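Local coordinates for 23S rRNA-specific endonuclease VapC20 (Mycobacterium tuberculosis H37Rv, PDB 5WZF), which acts as the toxin of a type II toxin-antitoxin pair, a magnesium-dependent endoribonuclease that cleaves 23S rRNA in the sarcin-ricin loop, at residues S20-L25 with G55-L60; R83-T88 with R119-Q124; W96-R101 with T113-M118; D103-S108 with F133-F138. One frame throughout, in Å; residues are numbered along the deposited sequence.

Contact 1: S20-L25 with G55-L60; sequences SFWAAL and GETWTL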
loop_
_atom_site.group_PDB
_atom_site.type_symbol
_atom_site.label_atom_id
_atom_site.label_comp_id
_atom_site.label_asym_id
_atom_site.label_seq_id
_atom_site.Cartn_x
_atom_site.Cartn_y
_atom_site.Cartn_z
ATOM N N SER B 20 -10.359 -5.532 3.619
ATOM C CA SER B 20 -11.636 -6.060 3.150
ATOM C C SER B 20 -12.735 -5.799 4.176
ATOM O O SER B 20 -13.884 -5.543 3.812
ATOM C CB SER B 20 -11.527 -7.556 2.843
ATOM O OG SER B 20 -11.017 -8.274 3.951
ATOM N N PHE B 21 -12.377 -5.836 5.455
ATOM C CA PHE B 21 -13.359 -5.577 6.503
ATOM C C PHE B 21 -13.623 -4.080 6.672
ATOM O O PHE B 21 -14.780 -3.664 6.746
ATOM C CB PHE B 21 -12.921 -6.176 7.841
ATOM C CG PHE B 21 -13.940 -5.997 8.935
ATOM C CD1 PHE B 21 -14.940 -6.938 9.127
ATOM C CD2 PHE B 21 -13.916 -4.875 9.749
ATOM C CE1 PHE B 21 -15.887 -6.768 10.118
ATOM C CE2 PHE B 21 -14.863 -4.699 10.738
ATOM C CZ PHE B 21 -15.848 -5.647 10.924
ATOM N N TRP B 22 -12.560 -3.282 6.743
ATOM C CA TRP B 22 -12.714 -1.837 6.892
ATOM C C TRP B 22 -13.571 -1.256 5.772
ATOM O O TRP B 22 -14.421 -0.395 6.004
ATOM C CB TRP B 22 -11.359 -1.122 6.889
ATOM C CG TRP B 22 -10.490 -1.261 8.110
ATOM C CD1 TRP B 22 -9.160 -1.561 8.120
ATOM C CD2 TRP B 22 -10.864 -1.058 9.480
ATOM N NE1 TRP B 22 -8.683 -1.576 9.406
ATOM C CE2 TRP B 22 -9.708 -1.268 10.263
ATOM C CE3 TRP B 22 -12.061 -0.731 10.125
ATOM C CZ2 TRP B 22 -9.715 -1.164 11.652
ATOM C CZ3 TRP B 22 -12.066 -0.630 11.506
ATOM C CH2 TRP B 22 -10.900 -0.844 12.253
ATOM N N ALA B 23 -13.325 -1.728 4.553
ATOM C CA ALA B 23 -14.044 -1.247 3.379
ATOM C C ALA B 23 -15.523 -1.596 3.451
ATOM O O ALA B 23 -16.374 -0.801 3.055
ATOM C CB ALA B 23 -13.434 -1.817 2.113
ATOM N N ALA B 24 -15.826 -2.790 3.950
ATOM C CA ALA B 24 -17.214 -3.201 4.119
ATOM C C ALA B 24 -17.892 -2.394 5.223
ATOM O O ALA B 24 -19.063 -2.046 5.117
ATOM C CB ALA B 24 -17.298 -4.691 4.427
ATOM N N LEU B 25 -17.153 -2.104 6.287
ATOM C CA LEU B 25 -17.723 -1.383 7.421
ATOM C C LEU B 25 -17.962 0.085 7.080
ATOM O O LEU B 25 -18.966 0.672 7.490
ATOM C CB LEU B 25 -16.811 -1.500 8.646
ATOM C CG LEU B 25 -17.404 -1.027 9.975
ATOM C CD1 LEU B 25 -18.604 -1.885 10.355
ATOM C CD2 LEU B 25 -16.352 -1.052 11.073
ATOM N N GLY B 55 -3.922 2.598 4.781
ATOM C CA GLY B 55 -3.627 3.233 3.512
ATOM C C GLY B 55 -4.406 2.610 2.372
ATOM O O GLY B 55 -4.978 3.314 1.543
ATOM N N GLU B 56 -4.435 1.281 2.336
ATOM C CA GLU B 56 -5.114 0.560 1.270
ATOM C C GLU B 56 -6.615 0.797 1.375
ATOM O O GLU B 56 -7.317 0.873 0.368
ATOM C CB GLU B 56 -4.791 -0.937 1.343
ATOM C CG GLU B 56 -5.337 -1.764 0.192
ATOM C CD GLU B 56 -5.110 -3.256 0.392
ATOM O OE1 GLU B 56 -5.060 -3.702 1.554
ATOM O OE2 GLU B 56 -4.978 -3.977 -0.614
ATOM N N THR B 57 -7.087 0.931 2.610
ATOM C CA THR B 57 -8.494 1.208 2.888
ATOM C C THR B 57 -8.905 2.599 2.410
ATOM O O THR B 57 -9.967 2.756 1.805
ATOM C CB THR B 57 -8.794 1.067 4.390
ATOM O OG1 THR B 57 -8.556 -0.292 4.785
ATOM C CG2 THR B 57 -10.243 1.445 4.697
ATOM N N TRP B 58 -8.073 3.602 2.679
ATOM C CA TRP B 58 -8.305 4.937 2.128
ATOM C C TRP B 58 -8.507 4.871 0.619
ATOM O O TRP B 58 -9.487 5.387 0.080
ATOM C CB TRP B 58 -7.138 5.886 2.434
ATOM C CG TRP B 58 -7.176 7.126 1.576
ATOM C CD1 TRP B 58 -6.656 7.272 0.320
ATOM C CD2 TRP B 58 -7.796 8.376 1.899
ATOM N NE1 TRP B 58 -6.911 8.535 -0.157
ATOM C CE2 TRP B 58 -7.608 9.233 0.794
ATOM C CE3 TRP B 58 -8.484 8.857 3.017
ATOM C CZ2 TRP B 58 -8.082 10.545 0.775
ATOM C CZ3 TRP B 58 -8.958 10.163 2.994
ATOM C CH2 TRP B 58 -8.753 10.989 1.882
ATOM N N THR B 59 -7.557 4.236 -0.055
ATOM C CA THR B 59 -7.531 4.231 -1.507
ATOM C C THR B 59 -8.771 3.557 -2.070
ATOM O O THR B 59 -9.389 4.061 -3.006
ATOM C CB THR B 59 -6.263 3.536 -2.022
ATOM O OG1 THR B 59 -5.116 4.267 -1.567
ATOM C CG2 THR B 59 -6.256 3.482 -3.548
ATOM N N LEU B 60 -9.146 2.432 -1.471
ATOM C CA LEU B 60 -10.316 1.680 -1.906
ATOM C C LEU B 60 -11.615 2.465 -1.699
ATOM O O LEU B 60 -12.442 2.559 -2.607
ATOM C CB LEU B 60 -10.374 0.343 -1.162
ATOM C CG LEU B 60 -11.392 -0.694 -1.635
ATOM C CD1 LEU B 60 -11.238 -0.958 -3.118
ATOM C CD2 LEU B 60 -11.222 -1.981 -0.846
#

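Contact 2: R83-T88 with R119-Q124; sequences RVEHVT and RKKGIQ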
loop_
_atom_site.group_PDB
_atom_site.type_symbol
_atom_site.label_atom_id
_atom_site.label_comp_id
_atom_site.label_asym_id
_atom_site.label_seq_id
_atom_site.Cartn_x
_atom_site.Cartn_y
_atom_site.Cartn_z
ATOM N N ARG B 83 -5.703 -0.242 17.773
ATOM C CA ARG B 83 -4.248 -0.169 17.749
ATOM C C ARG B 83 -3.750 -0.216 16.312
ATOM O O ARG B 83 -4.013 -1.173 15.585
ATOM C CB ARG B 83 -3.640 -1.311 18.560
ATOM C CG ARG B 83 -4.275 -1.497 19.928
ATOM C CD ARG B 83 -3.511 -2.510 20.765
ATOM N NE ARG B 83 -4.186 -2.786 22.030
ATOM C CZ ARG B 83 -3.651 -3.485 23.026
ATOM N NH1 ARG B 83 -4.341 -3.687 24.140
ATOM N NH2 ARG B 83 -2.425 -3.978 22.910
ATOM N N VAL B 84 -3.035 0.824 15.899
ATOM C CA VAL B 84 -2.538 0.890 14.534
ATOM C C VAL B 84 -1.031 0.658 14.506
ATOM O O VAL B 84 -0.245 1.522 14.898
ATOM C CB VAL B 84 -2.865 2.236 13.874
ATOM C CG1 VAL B 84 -2.382 2.242 12.432
ATOM C CG2 VAL B 84 -4.360 2.511 13.945
ATOM N N GLU B 85 -0.639 -0.524 14.047
ATOM C CA GLU B 85 0.766 -0.907 13.997
ATOM C C GLU B 85 1.458 -0.332 12.766
ATOM O O GLU B 85 1.023 -0.573 11.640
ATOM C CB GLU B 85 0.892 -2.434 14.004
ATOM C CG GLU B 85 2.308 -2.958 13.818
ATOM C CD GLU B 85 3.120 -2.926 15.099
ATOM O OE1 GLU B 85 2.539 -2.627 16.165
ATOM O OE2 GLU B 85 4.337 -3.209 15.040
ATOM N N HIS B 86 2.522 0.440 12.979
ATOM C CA HIS B 86 3.384 0.860 11.878
ATOM C C HIS B 86 4.388 -0.250 11.588
ATOM O O HIS B 86 5.267 -0.531 12.404
ATOM C CB HIS B 86 4.118 2.166 12.201
ATOM C CG HIS B 86 5.112 2.571 11.155
ATOM N ND1 HIS B 86 4.791 3.401 10.103
ATOM C CD2 HIS B 86 6.413 2.235 10.985
ATOM C CE1 HIS B 86 5.855 3.569 9.337
ATOM N NE2 HIS B 86 6.852 2.874 9.852
ATOM N N VAL B 87 4.244 -0.891 10.436
ATOM C CA VAL B 87 5.115 -2.007 10.084
ATOM C C VAL B 87 6.562 -1.537 9.970
ATOM O O VAL B 87 6.879 -0.661 9.168
ATOM C CB VAL B 87 4.677 -2.668 8.767
ATOM C CG1 VAL B 87 5.551 -3.876 8.474
ATOM C CG2 VAL B 87 3.209 -3.075 8.844
ATOM N N THR B 88 7.433 -2.116 10.791
ATOM C CA THR B 88 8.839 -1.727 10.820
ATOM C C THR B 88 9.585 -2.216 9.586
ATOM O O THR B 88 9.093 -3.074 8.853
ATOM C CB THR B 88 9.543 -2.277 12.072
ATOM O OG1 THR B 88 9.607 -3.706 11.996
ATOM C CG2 THR B 88 8.788 -1.868 13.328
ATOM N N ARG B 119 1.822 -12.672 13.057
ATOM C CA ARG B 119 2.820 -13.591 13.591
ATOM C C ARG B 119 3.592 -12.934 14.731
ATOM O O ARG B 119 3.844 -13.555 15.762
ATOM C CB ARG B 119 3.788 -14.057 12.499
ATOM C CG ARG B 119 3.183 -14.996 11.466
ATOM C CD ARG B 119 4.269 -15.714 10.661
ATOM N NE ARG B 119 5.126 -14.794 9.916
ATOM C CZ ARG B 119 4.841 -14.312 8.708
ATOM N NH1 ARG B 119 3.713 -14.662 8.101
ATOM N NH2 ARG B 119 5.684 -13.481 8.106
ATOM N N LYS B 120 3.964 -11.673 14.536
ATOM C CA LYS B 120 4.704 -10.929 15.548
ATOM C C LYS B 120 3.883 -10.745 16.820
ATOM O O LYS B 120 4.392 -10.895 17.931
ATOM C CB LYS B 120 5.130 -9.562 14.999
ATOM C CG LYS B 120 5.692 -8.618 16.054
ATOM C CD LYS B 120 5.957 -7.228 15.488
ATOM C CE LYS B 120 6.434 -6.270 16.573
ATOM N NZ LYS B 120 6.759 -4.919 16.026
ATOM N N LYS B 121 2.604 -10.430 16.650
ATOM C CA LYS B 121 1.738 -10.106 17.777
ATOM C C LYS B 121 1.027 -11.327 18.353
ATOM O O LYS B 121 0.344 -11.227 19.372
ATOM C CB LYS B 121 0.708 -9.059 17.359
ATOM C CG LYS B 121 1.317 -7.727 16.963
ATOM C CD LYS B 121 2.005 -7.072 18.147
ATOM C CE LYS B 121 2.528 -5.688 17.795
ATOM N NZ LYS B 121 3.153 -5.016 18.973
ATOM N N GLY B 122 1.187 -12.475 17.704
ATOM C CA GLY B 122 0.573 -13.701 18.184
ATOM C C GLY B 122 -0.928 -13.708 17.975
ATOM O O GLY B 122 -1.677 -14.297 18.755
ATOM N N ILE B 123 -1.364 -13.052 16.908
ATOM C CA ILE B 123 -2.779 -12.966 16.570
ATOM C C ILE B 123 -3.143 -14.058 15.573
ATOM O O ILE B 123 -2.443 -14.259 14.582
ATOM C CB ILE B 123 -3.128 -11.587 15.980
ATOM C CG1 ILE B 123 -2.780 -10.481 16.981
ATOM C CG2 ILE B 123 -4.599 -11.519 15.585
ATOM C CD1 ILE B 123 -2.876 -9.085 16.408
ATOM N N GLN B 124 -4.233 -14.772 15.839
ATOM C CA GLN B 124 -4.675 -15.828 14.936
ATOM C C GLN B 124 -5.953 -15.431 14.205
ATOM O O GLN B 124 -6.207 -15.885 13.088
ATOM C CB GLN B 124 -4.885 -17.136 15.705
ATOM C CG GLN B 124 -5.382 -18.313 14.858
ATOM C CD GLN B 124 -4.372 -18.798 13.819
ATOM O OE1 GLN B 124 -3.247 -18.301 13.735
ATOM N NE2 GLN B 124 -4.780 -19.783 13.023
HETATM O O HOH W 1 9.272 -5.829 14.173
#

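Contact 3: W96-R101 with T113-M118; sequences WEWLVR and TSFAVM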
loop_
_atom_site.group_PDB
_atom_site.type_symbol
_atom_site.label_atom_id
_atom_site.label_comp_id
_atom_site.label_asym_id
_atom_site.label_seq_id
_atom_site.Cartn_x
_atom_site.Cartn_y
_atom_site.Cartn_z
ATOM N N TRP B 96 8.816 -9.407 2.589
ATOM C CA TRP B 96 9.366 -9.568 1.246
ATOM C C TRP B 96 9.909 -10.981 1.025
ATOM O O TRP B 96 9.669 -11.590 -0.023
ATOM C CB TRP B 96 10.481 -8.549 0.980
ATOM C CG TRP B 96 10.006 -7.163 0.620
ATOM C CD1 TRP B 96 10.214 -6.017 1.331
ATOM C CD2 TRP B 96 9.263 -6.783 -0.544
ATOM N NE1 TRP B 96 9.641 -4.946 0.685
ATOM C CE2 TRP B 96 9.049 -5.390 -0.468
ATOM C CE3 TRP B 96 8.745 -7.487 -1.638
ATOM C CZ2 TRP B 96 8.350 -4.685 -1.447
ATOM C CZ3 TRP B 96 8.051 -6.785 -2.609
ATOM C CH2 TRP B 96 7.858 -5.399 -2.505
ATOM N N GLU B 97 10.653 -11.491 2.003
ATOM C CA GLU B 97 11.203 -12.841 1.912
ATOM C C GLU B 97 10.064 -13.846 1.823
ATOM O O GLU B 97 10.137 -14.824 1.078
ATOM C CB GLU B 97 12.101 -13.153 3.113
ATOM C CG GLU B 97 13.307 -12.239 3.238
ATOM C CD GLU B 97 14.107 -12.488 4.502
ATOM O OE1 GLU B 97 13.712 -13.367 5.297
ATOM O OE2 GLU B 97 15.134 -11.804 4.700
ATOM N N TRP B 98 9.004 -13.579 2.580
ATOM C CA TRP B 98 7.814 -14.421 2.587
ATOM C C TRP B 98 7.165 -14.434 1.201
ATOM O O TRP B 98 6.823 -15.494 0.671
ATOM C CB TRP B 98 6.828 -13.916 3.648
ATOM C CG TRP B 98 5.680 -14.838 3.941
ATOM C CD1 TRP B 98 5.613 -15.775 4.932
ATOM C CD2 TRP B 98 4.427 -14.894 3.249
ATOM N NE1 TRP B 98 4.396 -16.421 4.892
ATOM C CE2 TRP B 98 3.651 -15.899 3.868
ATOM C CE3 TRP B 98 3.888 -14.204 2.158
ATOM C CZ2 TRP B 98 2.366 -16.225 3.434
ATOM C CZ3 TRP B 98 2.614 -14.533 1.726
ATOM C CH2 TRP B 98 1.866 -15.531 2.366
ATOM N N LEU B 99 7.013 -13.246 0.617
ATOM C CA LEU B 99 6.411 -13.094 -0.706
ATOM C C LEU B 99 7.183 -13.842 -1.786
ATOM O O LEU B 99 6.590 -14.498 -2.643
ATOM C CB LEU B 99 6.315 -11.614 -1.087
ATOM C CG LEU B 99 5.172 -10.812 -0.462
ATOM C CD1 LEU B 99 5.358 -9.320 -0.736
ATOM C CD2 LEU B 99 3.801 -11.280 -0.950
ATOM N N VAL B 100 8.507 -13.725 -1.745
ATOM C CA VAL B 100 9.365 -14.365 -2.733
ATOM C C VAL B 100 9.269 -15.883 -2.591
ATOM O O VAL B 100 9.330 -16.619 -3.575
ATOM C CB VAL B 100 10.838 -13.904 -2.585
ATOM C CG1 VAL B 100 11.765 -14.721 -3.479
ATOM C CG2 VAL B 100 10.968 -12.416 -2.898
ATOM N N ARG B 101 9.081 -16.343 -1.359
ATOM C CA ARG B 101 9.046 -17.772 -1.068
ATOM C C ARG B 101 7.697 -18.420 -1.397
ATOM O O ARG B 101 7.645 -19.579 -1.808
ATOM C CB ARG B 101 9.401 -17.997 0.404
ATOM C CG ARG B 101 9.457 -19.450 0.832
ATOM C CD ARG B 101 10.099 -19.608 2.206
ATOM N NE ARG B 101 9.349 -18.933 3.262
ATOM C CZ ARG B 101 9.720 -17.791 3.835
ATOM N NH1 ARG B 101 10.837 -17.186 3.456
ATOM N NH2 ARG B 101 8.973 -17.256 4.789
ATOM N N THR B 113 2.441 -8.201 4.750
ATOM C CA THR B 113 2.811 -7.434 5.935
ATOM C C THR B 113 1.799 -7.683 7.053
ATOM O O THR B 113 2.148 -7.667 8.231
ATOM C CB THR B 113 2.912 -5.917 5.644
ATOM O OG1 THR B 113 1.649 -5.419 5.189
ATOM C CG2 THR B 113 3.984 -5.639 4.594
ATOM N N SER B 114 0.547 -7.921 6.676
ATOM C CA SER B 114 -0.488 -8.212 7.661
ATOM C C SER B 114 -0.192 -9.537 8.347
ATOM O O SER B 114 -0.278 -9.643 9.568
ATOM C CB SER B 114 -1.867 -8.241 7.006
ATOM O OG SER B 114 -2.244 -6.938 6.598
ATOM N N PHE B 115 0.171 -10.539 7.551
ATOM C CA PHE B 115 0.518 -11.853 8.083
ATOM C C PHE B 115 1.686 -11.736 9.053
ATOM O O PHE B 115 1.700 -12.372 10.105
ATOM C CB PHE B 115 0.875 -12.831 6.959
ATOM C CG PHE B 115 -0.210 -13.009 5.934
ATOM C CD1 PHE B 115 -1.539 -12.747 6.246
ATOM C CD2 PHE B 115 0.100 -13.444 4.653
ATOM C CE1 PHE B 115 -2.534 -12.914 5.299
ATOM C CE2 PHE B 115 -0.888 -13.614 3.701
ATOM C CZ PHE B 115 -2.210 -13.345 4.021
ATOM N N ALA B 116 2.666 -10.917 8.682
ATOM C CA ALA B 116 3.861 -10.725 9.495
ATOM C C ALA B 116 3.539 -10.042 10.818
ATOM O O ALA B 116 4.130 -10.366 11.849
ATOM C CB ALA B 116 4.901 -9.922 8.724
ATOM N N VAL B 117 2.608 -9.093 10.789
ATOM C CA VAL B 117 2.184 -8.417 12.009
ATOM C C VAL B 117 1.496 -9.411 12.942
ATOM O O VAL B 117 1.757 -9.430 14.145
ATOM C CB VAL B 117 1.231 -7.232 11.716
ATOM C CG1 VAL B 117 0.612 -6.707 13.007
ATOM C CG2 VAL B 117 1.973 -6.112 10.987
ATOM N N MET B 118 0.625 -10.247 12.379
ATOM C CA MET B 118 -0.123 -11.208 13.183
ATOM C C MET B 118 0.811 -12.244 13.809
ATOM O O MET B 118 0.622 -12.639 14.958
ATOM C CB MET B 118 -1.203 -11.897 12.339
ATOM C CG MET B 118 -2.319 -10.958 11.876
ATOM S SD MET B 118 -3.577 -11.766 10.855
ATOM C CE MET B 118 -4.371 -12.835 12.056
#

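Contact 4: D103-S108 with F133-F138; sequences DEREYS and FSAAGF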
loop_
_atom_site.group_PDB
_atom_site.type_symbol
_atom_site.label_atom_id
_atom_site.label_comp_id
_atom_site.label_asym_id
_atom_site.label_seq_id
_atom_site.Cartn_x
_atom_site.Cartn_y
_atom_site.Cartn_z
ATOM N N ASP B 103 5.105 -18.828 -3.729
ATOM C CA ASP B 103 4.607 -18.725 -5.095
ATOM C C ASP B 103 3.399 -19.627 -5.371
ATOM O O ASP B 103 2.953 -19.737 -6.512
ATOM C CB ASP B 103 5.725 -19.060 -6.082
ATOM C CG ASP B 103 6.191 -20.499 -5.968
ATOM O OD1 ASP B 103 6.025 -21.101 -4.885
ATOM O OD2 ASP B 103 6.726 -21.029 -6.962
ATOM N N GLU B 104 2.869 -20.264 -4.331
ATOM C CA GLU B 104 1.771 -21.213 -4.506
ATOM C C GLU B 104 0.424 -20.518 -4.708
ATOM O O GLU B 104 -0.541 -21.139 -5.149
ATOM C CB GLU B 104 1.681 -22.165 -3.306
ATOM C CG GLU B 104 1.128 -21.539 -2.025
ATOM C CD GLU B 104 2.172 -20.782 -1.232
ATOM O OE1 GLU B 104 3.337 -20.726 -1.681
ATOM O OE2 GLU B 104 1.833 -20.239 -0.155
ATOM N N ARG B 105 0.366 -19.230 -4.384
ATOM C CA ARG B 105 -0.877 -18.469 -4.452
ATOM C C ARG B 105 -0.571 -16.981 -4.587
ATOM O O ARG B 105 0.442 -16.509 -4.076
ATOM C CB ARG B 105 -1.731 -18.732 -3.208
ATOM C CG ARG B 105 -3.066 -18.002 -3.163
ATOM C CD ARG B 105 -3.739 -18.204 -1.812
ATOM N NE ARG B 105 -4.860 -17.293 -1.601
ATOM C CZ ARG B 105 -6.140 -17.646 -1.683
ATOM N NH1 ARG B 105 -6.474 -18.898 -1.966
ATOM N NH2 ARG B 105 -7.087 -16.744 -1.472
ATOM N N GLU B 106 -1.434 -16.246 -5.281
ATOM C CA GLU B 106 -1.243 -14.806 -5.432
ATOM C C GLU B 106 -1.498 -14.075 -4.119
ATOM O O GLU B 106 -2.628 -14.040 -3.633
ATOM C CB GLU B 106 -2.159 -14.243 -6.522
ATOM C CG GLU B 106 -2.009 -12.738 -6.715
ATOM C CD GLU B 106 -2.976 -12.162 -7.737
ATOM O OE1 GLU B 106 -3.540 -12.936 -8.539
ATOM O OE2 GLU B 106 -3.168 -10.927 -7.738
ATOM N N TYR B 107 -0.446 -13.496 -3.548
ATOM C CA TYR B 107 -0.573 -12.684 -2.339
ATOM C C TYR B 107 -0.116 -11.253 -2.601
ATOM O O TYR B 107 0.873 -11.035 -3.301
ATOM C CB TYR B 107 0.240 -13.275 -1.186
ATOM C CG TYR B 107 -0.321 -14.554 -0.607
ATOM C CD1 TYR B 107 -1.458 -14.533 0.192
ATOM C CD2 TYR B 107 0.297 -15.775 -0.837
ATOM C CE1 TYR B 107 -1.974 -15.699 0.731
ATOM C CE2 TYR B 107 -0.209 -16.945 -0.303
ATOM C CZ TYR B 107 -1.343 -16.903 0.481
ATOM O OH TYR B 107 -1.850 -18.067 1.017
ATOM N N SER B 108 -0.836 -10.288 -2.036
ATOM C CA SER B 108 -0.457 -8.884 -2.146
ATOM C C SER B 108 0.597 -8.540 -1.108
ATOM O O SER B 108 0.755 -9.248 -0.116
ATOM C CB SER B 108 -1.672 -7.973 -1.961
ATOM O OG SER B 108 -2.035 -7.894 -0.592
ATOM N N PHE B 133 -6.402 -14.648 4.152
ATOM C CA PHE B 133 -5.919 -14.948 5.495
ATOM C C PHE B 133 -6.147 -16.422 5.851
ATOM O O PHE B 133 -5.296 -17.060 6.479
ATOM C CB PHE B 133 -6.598 -14.033 6.515
ATOM C CG PHE B 133 -6.042 -12.632 6.531
ATOM C CD1 PHE B 133 -6.375 -11.725 5.537
ATOM C CD2 PHE B 133 -5.188 -12.226 7.541
ATOM C CE1 PHE B 133 -5.859 -10.431 5.549
ATOM C CE2 PHE B 133 -4.669 -10.939 7.564
ATOM C CZ PHE B 133 -5.007 -10.040 6.565
ATOM N N SER B 134 -7.293 -16.964 5.444
ATOM C CA SER B 134 -7.576 -18.384 5.650
ATOM C C SER B 134 -6.555 -19.256 4.930
ATOM O O SER B 134 -6.087 -20.255 5.474
ATOM C CB SER B 134 -8.985 -18.730 5.168
ATOM O OG SER B 134 -9.955 -17.931 5.818
ATOM N N ALA B 135 -6.209 -18.875 3.703
ATOM C CA ALA B 135 -5.236 -19.634 2.925
ATOM C C ALA B 135 -3.857 -19.575 3.574
ATOM O O ALA B 135 -3.079 -20.527 3.489
ATOM C CB ALA B 135 -5.173 -19.121 1.494
ATOM N N ALA B 136 -3.562 -18.458 4.230
ATOM C CA ALA B 136 -2.256 -18.258 4.844
ATOM C C ALA B 136 -2.182 -18.879 6.236
ATOM O O ALA B 136 -1.142 -18.830 6.891
ATOM C CB ALA B 136 -1.921 -16.775 4.912
ATOM N N GLY B 137 -3.284 -19.466 6.688
ATOM C CA GLY B 137 -3.271 -20.222 7.928
ATOM C C GLY B 137 -3.845 -19.500 9.131
ATOM O O GLY B 137 -3.686 -19.957 10.263
ATOM N N PHE B 138 -4.511 -18.374 8.891
ATOM C CA PHE B 138 -5.168 -17.637 9.963
ATOM C C PHE B 138 -6.670 -17.898 9.923
ATOM O O PHE B 138 -7.160 -18.592 9.033
ATOM C CB PHE B 138 -4.881 -16.135 9.854
ATOM C CG PHE B 138 -3.420 -15.791 9.930
ATOM C CD1 PHE B 138 -2.763 -15.752 11.150
ATOM C CD2 PHE B 138 -2.700 -15.515 8.780
ATOM C CE1 PHE B 138 -1.415 -15.438 11.223
ATOM C CE2 PHE B 138 -1.351 -15.204 8.844
ATOM C CZ PHE B 138 -0.709 -15.167 10.067
#

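Contact 1: S20-L25 with G55-L60
Helices 19-25 and 51-63 run roughly the same way, their local axes 9.2 Å apart and crossed at -41°, with the closest backbone approach at A23 and T57 (CA to CA 6.1 Å). A23, with just a methyl, suits so near an approach. T57 comes against the base of W22, its CG2 lying 3.6 Å from W22 CB. With OG1 beside the backbone N (chi1 -63°), T57 has CG2 anti to that N and offers its methyl, while OG1 bonds back to the carbonyl of V53 and meets the W22 ring obliquely at CD1. Each helix follows a strand of the parallel sheet, 14-17 and 46-50, as expected of the alpha/beta PIN fold; D18, a predicted magnesium ligand, precedes helix 19-25 and is hydrogen-bonded to S20 OG. The indole of W22 leads away from T57, its NE1 held by T49 and its ring meeting W40. One turn on, the more exposed L60 reaches A23 CB with CD2 at 3.7 Å, a branched chain end against a methyl.

Contact 2: R83-T88 with R119-Q124
E85 faces two consecutive lysines of helix 109-121, one nearer each carboxylate oxygen. K120 NZ donates to E85 OE2 at 3.1 Å, arriving on the syn side and 24° out of the carboxylate plane. K121 gives a looser partner: its NZ makes a long salt bridge of 3.7 Å to E85 OE1, and its CE lies 3.5 Å from that oxygen. The lysines get there differently. K120 stretches out fully and crosses E85 at about a right angle, whereas K121 bends at chi2 (-65°), and its aliphatic chain also packs on M48. Farther out, a water accepts from K120 NZ at 3.3 Å and bonds T88 OG1. T88 is fixed as the N-cap of helix 89-101, through the backbone N of L91. Just after K121 the helix ends at G122, whose positive phi is readily taken by a residue with no side chain. The result is a surface salt-bridge network joining edge strand 82-85 of the parallel PIN-domain sheet to the C-terminal end of a helix packed against that sheet.

Contact 3: W96-R101 with T113-M118
W98 is the residue of helix 89-101 that reaches F115 of helix 109-121, and within segments 96-101 and 113-118 these two alone touch. At the start, W96 points away from segment 113-118, and its indole meets the ring of F109 and packs on a basic side chain of the other protein chain. W98, two residues on, projects toward F115 with CG anti to its backbone N (chi1 -169°), which carries the six-membered ring across to the neighbouring helix. F115 presents an edge to one face of that ring in an offset edge-to-face pair, the centroids 5.3 Å apart and the planes at 65°. W98 CH2 meets both F115 CD2 and CE2, each at 3.6 Å. These two helices are consecutive in the PIN domain, linked by the 102-108 loop, and the aromatic pair bridges them near D111, a predicted magnesium ligand. A large flat indole suits the place because several neighbours share it: H102 stacks on W98, and Y107 meets it edge-to-face, while F115 goes on to an edge-to-face contact with F133. Next, L99 lodges its branched end against F109 and A112, and its carbonyl O accepts from a polar side chain of the other protein chain.

Contact 4: D103-S108 with F133-F138
A135 CB meets both R105 and Y107, which approach it from adjacent directions, in the last turn of helix 132-135, which ends in a Schellman motif: G137 takes positive phi, at angles where a side chain would press on the carbonyl O of the residue before, F138 N bonds back to F133 O, and G137 N to S134 O. This helix end of the PIN domain lies beside the loop that leads into helix 109-121. A135 gives up more area here than any other residue, with just one methyl. Its CB lies 3.4 Å above one face of the R105 guanidinium, offset toward the rim, where a small apolar group fits the flat surface. R105 reaches that position on an arm extended from CG to NE (chi2 -173°), and its NH2 forms a salt bridge with D132 of the same helix, probably helping to hold the guanidinium there. Y107, the other partner, is tucked under R105, whose CG sits 4.1 Å above one face of its ring. A136 packs obliquely on this ring, its CB 4.3 Å from Y107 CE1. The hydroxyl of Y107 lies against the helix end, OH 3.5 Å from A135 CB and 3.6 Å from the backbone A135 C.

Overall arrangement
From the N terminus, contact 1 comes first: it closes the loop between residues 25 and 55 and joins helices that follow two neighbouring strands of the sheet. It ends before the others begin. Contact 2 then opens on edge strand 82-85 and closes on helix 109-121, and contact 3 is nested inside that loop, tying helix 89-101 to the same helix. Contact 4 starts in the loop between those helices and finishes after helix 132-135, so it crosses both. Contacts 3 and 4 lie about 10 Å apart, centre to centre, and meet where F115 packs on A136, and M118 on F133 and F138; Q124 links contact 2 to G137.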